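Hypothetical protein (Neisseria meningitidis Z2491, PDB 2F46) probably removes phosphate groups as a nonclassical, eukaryotic-like phosphatase, related in fold to the protein tyrosine phosphatases. Local coordinates at residues 43-48 and 103-108; 47-52 and 113-118; 90-95 and 120-125. One frame throughout, in Å; residues are numbered along the deposited sequence. Where two conformers were deposited one is given.

Contact 1: 43-48 and 103-108; sequences IKTIIC and YPVLAY. Unlike the reference sequence in segment 43-48: Ile46 (reference Val). Unlike the reference sequence in segment 103-108: Tyr103 (reference Ser).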
loop_
_atom_site.group_PDB
_atom_site.type_symbol
_atom_site.label_atom_id
_atom_site.label_comp_id
_atom_site.label_asym_id
_atom_site.label_seq_id
_atom_site.Cartn_x
_atom_site.Cartn_y
_atom_site.Cartn_z
ATOM N N ILE A 43 1.682 2.557 -13.716
ATOM C CA ILE A 43 2.030 1.650 -12.624
ATOM C C ILE A 43 2.717 0.404 -13.178
ATOM O O ILE A 43 2.203 -0.204 -14.086
ATOM C CB ILE A 43 0.768 1.255 -11.801
ATOM C CG1 ILE A 43 0.057 2.474 -11.191
ATOM C CG2 ILE A 43 1.138 0.223 -10.714
ATOM C CD1 ILE A 43 0.856 3.346 -10.381
ATOM N N LYS A 44 3.850 0.049 -12.609
ATOM C CA LYS A 44 4.552 -1.158 -13.044
ATOM C C LYS A 44 4.503 -2.289 -12.027
ATOM O O LYS A 44 4.746 -3.429 -12.398
ATOM C CB LYS A 44 5.990 -0.801 -13.373
ATOM C CG LYS A 44 6.127 0.066 -14.638
ATOM C CD LYS A 44 5.642 -0.691 -15.855
ATOM C CE LYS A 44 5.871 0.011 -17.152
ATOM N NZ LYS A 44 5.122 -0.802 -18.182
ATOM N N THR A 45 4.239 -1.987 -10.767
ATOM C CA THR A 45 4.200 -3.009 -9.713
ATOM C C THR A 45 3.007 -2.771 -8.806
ATOM O O THR A 45 2.731 -1.641 -8.412
ATOM C CB THR A 45 5.455 -2.952 -8.844
ATOM O OG1 THR A 45 6.604 -3.006 -9.697
ATOM C CG2 THR A 45 5.499 -4.076 -7.812
ATOM N N ILE A 46 2.281 -3.855 -8.505
ATOM C CA ILE A 46 1.129 -3.869 -7.608
ATOM C C ILE A 46 1.486 -4.705 -6.397
ATOM O O ILE A 46 1.919 -5.854 -6.547
ATOM C CB ILE A 46 -0.116 -4.501 -8.281
ATOM C CG1 ILE A 46 -0.705 -3.531 -9.313
ATOM C CG2 ILE A 46 -1.176 -4.961 -7.257
ATOM C CD1 ILE A 46 -1.530 -2.409 -8.738
ATOM N N ILE A 47 1.275 -4.137 -5.214
ATOM C CA ILE A 47 1.370 -4.843 -3.939
ATOM C C ILE A 47 -0.023 -4.824 -3.281
ATOM O O ILE A 47 -0.632 -3.754 -3.090
ATOM C CB ILE A 47 2.358 -4.224 -2.945
ATOM C CG1 ILE A 47 3.766 -4.208 -3.555
ATOM C CG2 ILE A 47 2.398 -5.040 -1.664
ATOM C CD1 ILE A 47 4.818 -3.424 -2.782
ATOM N N CYS A 48 -0.566 -5.993 -2.969
ATOM C CA CYS A 48 -1.793 -6.132 -2.249
ATOM C C CYS A 48 -1.530 -6.526 -0.846
ATOM O O CYS A 48 -0.923 -7.592 -0.604
ATOM C CB CYS A 48 -2.671 -7.184 -2.876
ATOM S SG CYS A 48 -4.151 -7.596 -1.985
ATOM N N TYR A 103 9.348 0.774 -10.851
ATOM C CA TYR A 103 8.542 1.928 -10.416
ATOM C C TYR A 103 7.673 2.502 -11.515
ATOM O O TYR A 103 7.997 2.406 -12.689
ATOM C CB TYR A 103 9.478 3.031 -9.898
ATOM C CG TYR A 103 10.437 2.600 -8.817
ATOM C CD1 TYR A 103 10.005 1.835 -7.726
ATOM C CD2 TYR A 103 11.751 3.005 -8.823
ATOM C CE1 TYR A 103 10.859 1.476 -6.742
ATOM C CE2 TYR A 103 12.628 2.634 -7.819
ATOM C CZ TYR A 103 12.164 1.849 -6.793
ATOM O OH TYR A 103 13.038 1.501 -5.796
ATOM N N PRO A 104 6.555 3.137 -11.153
ATOM C CA PRO A 104 6.035 3.277 -9.805
ATOM C C PRO A 104 5.311 2.030 -9.290
ATOM O O PRO A 104 4.818 1.222 -10.083
ATOM C CB PRO A 104 5.040 4.460 -9.923
ATOM C CG PRO A 104 4.716 4.599 -11.305
ATOM C CD PRO A 104 5.761 3.904 -12.126
ATOM N N VAL A 105 5.210 1.969 -7.959
ATOM C CA VAL A 105 4.508 0.901 -7.231
ATOM C C VAL A 105 3.157 1.449 -6.789
ATOM O O VAL A 105 3.076 2.605 -6.374
ATOM C CB VAL A 105 5.298 0.443 -5.984
ATOM C CG1 VAL A 105 4.531 -0.640 -5.272
ATOM C CG2 VAL A 105 6.721 -0.055 -6.355
ATOM N N LEU A 106 2.102 0.641 -6.886
ATOM C CA LEU A 106 0.821 0.923 -6.252
ATOM C C LEU A 106 0.565 -0.172 -5.216
ATOM O O LEU A 106 0.471 -1.363 -5.585
ATOM C CB LEU A 106 -0.303 0.904 -7.284
ATOM C CG LEU A 106 -1.744 1.034 -6.786
ATOM C CD1 LEU A 106 -1.971 2.180 -5.917
ATOM C CD2 LEU A 106 -2.656 1.094 -8.017
ATOM N N ALA A 107 0.395 0.230 -3.975
ATOM C CA ALA A 107 -0.003 -0.683 -2.900
ATOM C C ALA A 107 -1.437 -0.423 -2.501
ATOM O O ALA A 107 -1.868 0.732 -2.436
ATOM C CB ALA A 107 0.905 -0.566 -1.708
ATOM N N TYR A 108 -2.204 -1.478 -2.250
ATOM C CA TYR A 108 -3.591 -1.289 -1.810
ATOM C C TYR A 108 -4.010 -2.259 -0.688
ATOM O O TYR A 108 -3.381 -3.317 -0.495
ATOM C CB TYR A 108 -4.605 -1.429 -2.954
ATOM C CG TYR A 108 -4.870 -2.838 -3.458
ATOM C CD1 TYR A 108 -4.090 -3.412 -4.420
ATOM C CD2 TYR A 108 -5.944 -3.585 -2.975
ATOM C CE1 TYR A 108 -4.354 -4.676 -4.943
ATOM C CE2 TYR A 108 -6.225 -4.839 -3.486
ATOM C CZ TYR A 108 -5.412 -5.407 -4.449
ATOM O OH TYR A 108 -5.694 -6.665 -4.917
#

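Contact 2: 47-52 and 113-118; sequences ICNRPD and TRCSLL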
loop_
_atom_site.group_PDB
_atom_site.type_symbol
_atom_site.label_atom_id
_atom_site.label_comp_id
_atom_site.label_asym_id
_atom_site.label_seq_id
_atom_site.Cartn_x
_atom_site.Cartn_y
_atom_site.Cartn_z
ATOM N N ILE A 47 1.275 -4.137 -5.214
ATOM C CA ILE A 47 1.370 -4.843 -3.939
ATOM C C ILE A 47 -0.023 -4.824 -3.281
ATOM O O ILE A 47 -0.632 -3.754 -3.090
ATOM C CB ILE A 47 2.358 -4.224 -2.945
ATOM C CG1 ILE A 47 3.766 -4.208 -3.555
ATOM C CG2 ILE A 47 2.398 -5.040 -1.664
ATOM C CD1 ILE A 47 4.818 -3.424 -2.782
ATOM N N CYS A 48 -0.566 -5.993 -2.969
ATOM C CA CYS A 48 -1.793 -6.132 -2.249
ATOM C C CYS A 48 -1.530 -6.526 -0.846
ATOM O O CYS A 48 -0.923 -7.592 -0.604
ATOM C CB CYS A 48 -2.671 -7.184 -2.876
ATOM S SG CYS A 48 -4.151 -7.596 -1.985
ATOM N N ASN A 49 -1.971 -5.673 0.072
ATOM C CA ASN A 49 -1.747 -5.918 1.506
ATOM C C ASN A 49 -2.948 -6.441 2.275
ATOM O O ASN A 49 -3.003 -6.359 3.488
ATOM C CB ASN A 49 -1.148 -4.673 2.214
ATOM C CG ASN A 49 0.244 -4.319 1.738
ATOM O OD1 ASN A 49 0.502 -3.184 1.294
ATOM N ND2 ASN A 49 1.201 -5.258 1.883
ATOM N N ARG A 50 -3.924 -6.945 1.506
ATOM C CA ARG A 50 -5.216 -7.391 2.011
ATOM C C ARG A 50 -5.339 -8.888 1.838
ATOM O O ARG A 50 -5.221 -9.373 0.715
ATOM C CB ARG A 50 -6.377 -6.711 1.253
ATOM C CG ARG A 50 -7.685 -6.846 1.963
ATOM C CD ARG A 50 -8.776 -6.154 1.198
ATOM N NE ARG A 50 -9.949 -6.130 2.018
ATOM C CZ ARG A 50 -11.119 -5.645 1.652
ATOM N NH1 ARG A 50 -11.313 -5.166 0.437
ATOM N NH2 ARG A 50 -12.104 -5.647 2.528
ATOM N N PRO A 51 -5.624 -9.622 2.927
ATOM C CA PRO A 51 -6.021 -11.028 2.720
ATOM C C PRO A 51 -7.249 -11.125 1.814
ATOM O O PRO A 51 -8.133 -10.295 1.885
ATOM C CB PRO A 51 -6.372 -11.497 4.136
ATOM C CG PRO A 51 -5.681 -10.508 5.060
ATOM C CD PRO A 51 -5.747 -9.209 4.334
ATOM N N ASP A 52 -7.316 -12.185 1.007
ATOM C CA ASP A 52 -8.521 -12.451 0.226
ATOM C C ASP A 52 -9.663 -12.783 1.199
ATOM O O ASP A 52 -9.400 -13.311 2.292
ATOM C CB ASP A 52 -8.324 -13.637 -0.723
ATOM C CG ASP A 52 -7.415 -13.346 -1.918
ATOM O OD1 ASP A 52 -7.255 -12.170 -2.303
ATOM O OD2 ASP A 52 -6.868 -14.333 -2.484
ATOM N N THR A 113 -4.904 1.859 4.547
ATOM C CA THR A 113 -4.355 1.981 5.902
ATOM C C THR A 113 -3.151 1.072 6.112
ATOM O O THR A 113 -2.130 1.476 6.653
ATOM C CB THR A 113 -5.431 1.676 6.943
ATOM O OG1 THR A 113 -6.453 2.681 6.789
ATOM C CG2 THR A 113 -4.888 1.732 8.357
ATOM N N ARG A 114 -3.300 -0.183 5.713
ATOM C CA ARG A 114 -2.187 -1.123 5.964
ATOM C C ARG A 114 -0.940 -0.760 5.193
ATOM O O ARG A 114 0.176 -0.845 5.761
ATOM C CB ARG A 114 -2.613 -2.552 5.670
ATOM C CG ARG A 114 -3.557 -3.101 6.721
ATOM C CD ARG A 114 -4.271 -4.387 6.240
ATOM N NE ARG A 114 -5.566 -4.058 5.664
ATOM C CZ ARG A 114 -6.537 -4.947 5.506
ATOM N NH1 ARG A 114 -6.352 -6.212 5.809
ATOM N NH2 ARG A 114 -7.719 -4.538 5.064
ATOM N N CYS A 115 -1.098 -0.333 3.936
ATOM C CA CYS A 115 0.020 0.119 3.110
ATOM C C CYS A 115 0.733 1.291 3.801
ATOM O O CYS A 115 1.963 1.331 3.970
ATOM C CB CYS A 115 -0.462 0.500 1.710
ATOM S SG CYS A 115 -1.677 -0.680 0.981
ATOM N N SER A 116 -0.098 2.235 4.251
ATOM C CA SER A 116 0.426 3.442 4.859
ATOM C C SER A 116 1.147 3.123 6.164
ATOM O O SER A 116 2.150 3.753 6.517
ATOM C CB SER A 116 -0.692 4.460 5.052
ATOM O OG SER A 116 -1.308 4.804 3.828
ATOM N N LEU A 117 0.661 2.136 6.901
ATOM C CA LEU A 117 1.356 1.709 8.117
ATOM C C LEU A 117 2.668 0.986 7.822
ATOM O O LEU A 117 3.682 1.193 8.522
ATOM C CB LEU A 117 0.478 0.805 8.940
ATOM C CG LEU A 117 -0.629 1.469 9.717
ATOM C CD1 LEU A 117 -1.536 0.446 10.307
ATOM C CD2 LEU A 117 -0.082 2.313 10.834
ATOM N N LEU A 118 2.690 0.108 6.841
ATOM C CA LEU A 118 3.929 -0.570 6.500
ATOM C C LEU A 118 4.999 0.457 6.109
ATOM O O LEU A 118 6.166 0.347 6.539
ATOM C CB LEU A 118 3.691 -1.591 5.385
ATOM C CG LEU A 118 2.848 -2.795 5.832
ATOM C CD1 LEU A 118 2.358 -3.539 4.611
ATOM C CD2 LEU A 118 3.637 -3.738 6.748
#

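Contact 3: 90-95 and 120-125; sequences DVETFR and GFRRAA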
loop_
_atom_site.group_PDB
_atom_site.type_symbol
_atom_site.label_atom_id
_atom_site.label_comp_id
_atom_site.label_asym_id
_atom_site.label_seq_id
_atom_site.Cartn_x
_atom_site.Cartn_y
_atom_site.Cartn_z
ATOM N N ASP A 90 6.934 -7.893 8.499
ATOM C CA ASP A 90 6.064 -7.289 7.458
ATOM C C ASP A 90 6.602 -5.965 6.934
ATOM O O ASP A 90 6.607 -5.700 5.719
ATOM C CB ASP A 90 4.651 -7.126 8.018
ATOM C CG ASP A 90 4.084 -8.418 8.555
ATOM O OD1 ASP A 90 3.992 -9.413 7.806
ATOM O OD2 ASP A 90 3.730 -8.423 9.742
ATOM N N VAL A 91 7.033 -5.100 7.836
ATOM C CA VAL A 91 7.538 -3.810 7.469
ATOM C C VAL A 91 8.760 -3.923 6.539
ATOM O O VAL A 91 8.869 -3.254 5.510
ATOM C CB VAL A 91 7.929 -3.001 8.749
ATOM C CG1 VAL A 91 8.607 -1.705 8.400
ATOM C CG2 VAL A 91 6.618 -2.754 9.581
ATOM N N GLU A 92 9.717 -4.754 6.919
ATOM C CA GLU A 92 10.906 -4.880 6.070
ATOM C C GLU A 92 10.598 -5.659 4.773
ATOM O O GLU A 92 11.189 -5.353 3.751
ATOM C CB GLU A 92 12.071 -5.459 6.863
ATOM C CG GLU A 92 12.508 -4.569 7.991
ATOM C CD GLU A 92 12.971 -3.226 7.520
ATOM O OE1 GLU A 92 13.889 -3.184 6.703
ATOM O OE2 GLU A 92 12.425 -2.207 7.936
ATOM N N THR A 93 9.662 -6.605 4.781
ATOM C CA THR A 93 9.242 -7.223 3.513
ATOM C C THR A 93 8.642 -6.183 2.537
ATOM O O THR A 93 8.981 -6.162 1.360
ATOM C CB THR A 93 8.276 -8.355 3.731
ATOM O OG1 THR A 93 8.967 -9.485 4.318
ATOM C CG2 THR A 93 7.621 -8.816 2.440
ATOM N N PHE A 94 7.842 -5.253 3.053
ATOM C CA PHE A 94 7.289 -4.199 2.179
ATOM C C PHE A 94 8.406 -3.325 1.631
ATOM O O PHE A 94 8.465 -3.018 0.457
ATOM C CB PHE A 94 6.284 -3.407 3.016
ATOM C CG PHE A 94 5.448 -2.403 2.236
ATOM C CD1 PHE A 94 4.395 -2.803 1.450
ATOM C CD2 PHE A 94 5.725 -1.041 2.376
ATOM C CE1 PHE A 94 3.617 -1.853 0.793
ATOM C CE2 PHE A 94 4.940 -0.099 1.715
ATOM C CZ PHE A 94 3.912 -0.518 0.917
ATOM N N ARG A 95 9.325 -2.925 2.518
ATOM C CA ARG A 95 10.474 -2.126 2.108
ATOM C C ARG A 95 11.272 -2.798 0.987
ATOM O O ARG A 95 11.638 -2.153 0.019
ATOM C CB ARG A 95 11.377 -1.904 3.314
ATOM C CG ARG A 95 12.623 -1.161 3.018
ATOM C CD ARG A 95 13.603 -1.488 4.072
ATOM N NE ARG A 95 14.709 -0.561 4.042
ATOM C CZ ARG A 95 15.698 -0.567 4.933
ATOM N NH1 ARG A 95 15.701 -1.435 5.940
ATOM N NH2 ARG A 95 16.678 0.318 4.822
ATOM N N GLY A 120 4.878 3.678 6.961
ATOM C CA GLY A 120 5.092 4.593 8.095
ATOM C C GLY A 120 5.943 4.015 9.203
ATOM O O GLY A 120 6.734 4.730 9.797
ATOM N N PHE A 121 5.805 2.748 9.542
ATOM C CA PHE A 121 6.670 2.104 10.545
ATOM C C PHE A 121 8.150 2.160 10.133
ATOM O O PHE A 121 9.053 2.298 10.997
ATOM C CB PHE A 121 6.261 0.649 10.764
ATOM C CG PHE A 121 5.045 0.473 11.598
ATOM C CD1 PHE A 121 4.915 1.097 12.794
ATOM C CD2 PHE A 121 4.010 -0.361 11.166
ATOM C CE1 PHE A 121 3.769 0.900 13.551
ATOM C CE2 PHE A 121 2.894 -0.561 11.928
ATOM C CZ PHE A 121 2.750 0.059 13.071
ATOM N N ARG A 122 8.388 2.041 8.840
ATOM C CA ARG A 122 9.761 2.100 8.303
ATOM C C ARG A 122 10.318 3.514 8.413
ATOM O O ARG A 122 11.487 3.683 8.845
ATOM C CB ARG A 122 9.786 1.579 6.872
ATOM C CG ARG A 122 11.110 1.625 6.179
ATOM C CD ARG A 122 12.158 0.811 6.892
ATOM N NE ARG A 122 13.457 1.418 6.653
ATOM C CZ ARG A 122 14.562 1.140 7.331
ATOM N NH1 ARG A 122 14.565 0.218 8.287
ATOM N NH2 ARG A 122 15.684 1.778 7.024
ATOM N N ARG A 123 9.509 4.521 8.074
ATOM C CA ARG A 123 9.875 5.947 8.207
ATOM C C ARG A 123 10.179 6.260 9.665
ATOM O O ARG A 123 11.118 7.034 9.952
ATOM C CB ARG A 123 8.763 6.872 7.701
ATOM C CG ARG A 123 8.307 6.677 6.272
ATOM C CD ARG A 123 9.299 7.129 5.210
ATOM N NE ARG A 123 10.429 6.238 4.997
ATOM C CZ ARG A 123 10.380 5.043 4.399
ATOM N NH1 ARG A 123 9.238 4.526 3.956
ATOM N NH2 ARG A 123 11.500 4.335 4.254
ATOM N N ALA A 124 9.396 5.718 10.597
ATOM C CA ALA A 124 9.626 5.940 12.024
ATOM C C ALA A 124 11.003 5.425 12.418
ATOM O O ALA A 124 11.770 6.139 13.089
ATOM C CB ALA A 124 8.538 5.314 12.881
ATOM N N ALA A 125 11.331 4.206 12.004
ATOM C CA ALA A 125 12.675 3.648 12.234
ATOM C C ALA A 125 13.781 4.516 11.663
ATOM O O ALA A 125 14.830 4.663 12.286
ATOM C CB ALA A 125 12.770 2.243 11.664
#

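Contact 1: 43-48 and 103-108
Strands 45-48 and 105-108 run parallel, their directions 17° apart, and are neighbours in the interior of the phosphatase-like domain's sheet, 105-108 the central strand. Entering the second strand, Tyr103 leaves the backbone pointing away from the first segment, its ring stacks on His23, and its carbonyl oxygen lies against the bent Lys44 chain. A cis peptide bond follows, and Pro104 then opens the pairing: its O takes Lys44 N at 2.9 Å, nearly along the C=O axis, and more weakly Thr45 N, so one carbonyl holds two successive amides. Its ring meets the tip of Ile43 obliquely.

Val105 sits beside Thr45. With CG1 anti to its backbone N (chi1 180°), that methyl crosses Ile47 CD1 at 3.7 Å, while CG2 faces Thr45 CB; Thr45 OG1 is held by Glu102 O. Leu106 is gripped at both ends of its backbone, N to Thr45 O at 2.8 Å and O to Ile47 N at 2.9 Å. On the other face of the sheet its side chain lies alongside Ile46, pointing the same way, Leu106 CD2 to Ile46 CD1 at 3.7 Å, and its CB rests on Ile43 CG2. Ala107 has just a methyl to set against Ile47 CB, and its CA makes a CA-H...O contact with Ile47 O at 3.1 Å.

That same oxygen accepts Tyr108 N at 2.9 Å. Tyr108 takes the crowded first torsion (chi1 74°), which swings the ring across to Cys48: CA of Cys48 lies over one ring face, SG approaches obliquely, and Ile46 CG2 abuts the edge in plane.

Strands 24-27 and 75-78 flank the pair in the sheet. Helix 61-68 packs through Phe61 on the Ile46, Cys48 and Tyr108 face, and helix 88-99, through Phe94, on the face of Ile47 and Ala107.

Contact 2: 47-52 and 113-118
Helix 113-125 begins within the sequence CRTGTR (Cys109 to Arg114), which resembles the phosphate-binding loop of protein tyrosine phosphatases but is one residue shorter than the classical CX5R. The first turns of the helix face the chain just beyond strand 45-48.

Arg114 CD lies 3.6 Å from Asn49 O, and the bend at chi3 (-95°) beyond it turns the guanidinium so that one face lies over Arg50 CA. Arg114 NH1 also touches Pro51 CD at 3.4 Å. The extended Arg50 chain crosses obliquely, with the two guanidinium planes 68° apart and Arg50 NE 4.1 Å from Arg114 NH2. Glu54 bridges these like charges, one carboxylate oxygen to Arg50 NE and the other to Arg114 NH1, which should ease their repulsion; Glu55 binds Arg50 as well.

Deeper in, Asn49 and Leu118 meet tip to tip, Leu118 CD1 standing 3.4 Å from Asn49 ND2. That amide nitrogen is tied to Gln79 O, which helps fix the rotation of the group and directs OD1 at Cys115 SG, 3.3 Å away. Back in the turn after the strand, Arg50 N donates to Cys48 SG at 3.6 Å.

Contact 3: 90-95 and 120-125
A salt-bridge network of Glu92, Arg95 and Arg122, with the two arginines stacked face to face, joins helix 88-99 to helix 113-125 at the protein surface. Glu92, bent at chi2, offers an oxygen to each arginine. Glu92 OE1 uses its syn lone pair for Arg95 NH1, at 2.6 Å and almost within the guanidinium plane. Glu92 OE2 receives Arg122 NH1 at 3.3 Å from above the carboxylate plane, a more slanted salt bridge.

Arg95 is extended from CG to NE, whereas Arg122 bends at chi2 (60°), and so their guanidinium groups lie flat on each other with centres 3.1 Å apart and planes at 18°. Arg95 NH2 stands 2.8 Å from Arg122 NH2, close for two donors; the shared carboxylate of Glu92, and Glu126 on Arg122 NE, probably offset the repulsion.

Segments 90-95 and 120-125 cross at nearly a right angle (-96°) on the same side of the phosphatase-like domain's sheet, their axes 9.4 Å apart at closest approach. Where they cross, Val91 supplies the apolar part. Its CG1, anti to the backbone N, abuts Arg122 N and CB, while CG2 presses on Phe121 CB at 3.6 Å. The Phe121 ring then leads away toward Arg150 and Leu151 of helix 148-153.

How the contacts relate
The three contacts run outward from the sheet through one domain. Contacts 1 and 2 share Ile47 and Cys48 and have centres about 11 Å apart; a probable hydrogen bond from Asn49 N to Tyr108 O carries the strand pairing into the next turn. Contact 3 lies about 12 Å from contact 2, centre to centre, and about 16 Å from contact 1. Along the chain, 43-52 comes first, then helix 88-99, strand 105-108 and helix 113-125. Phe94 is common ground, touching Ile47, Ala107, Asn49 and Leu118. Central strands, helix 88-99 and helix 113-125 are thus packed together beside the loop that resembles a phosphatase phosphate-binding loop.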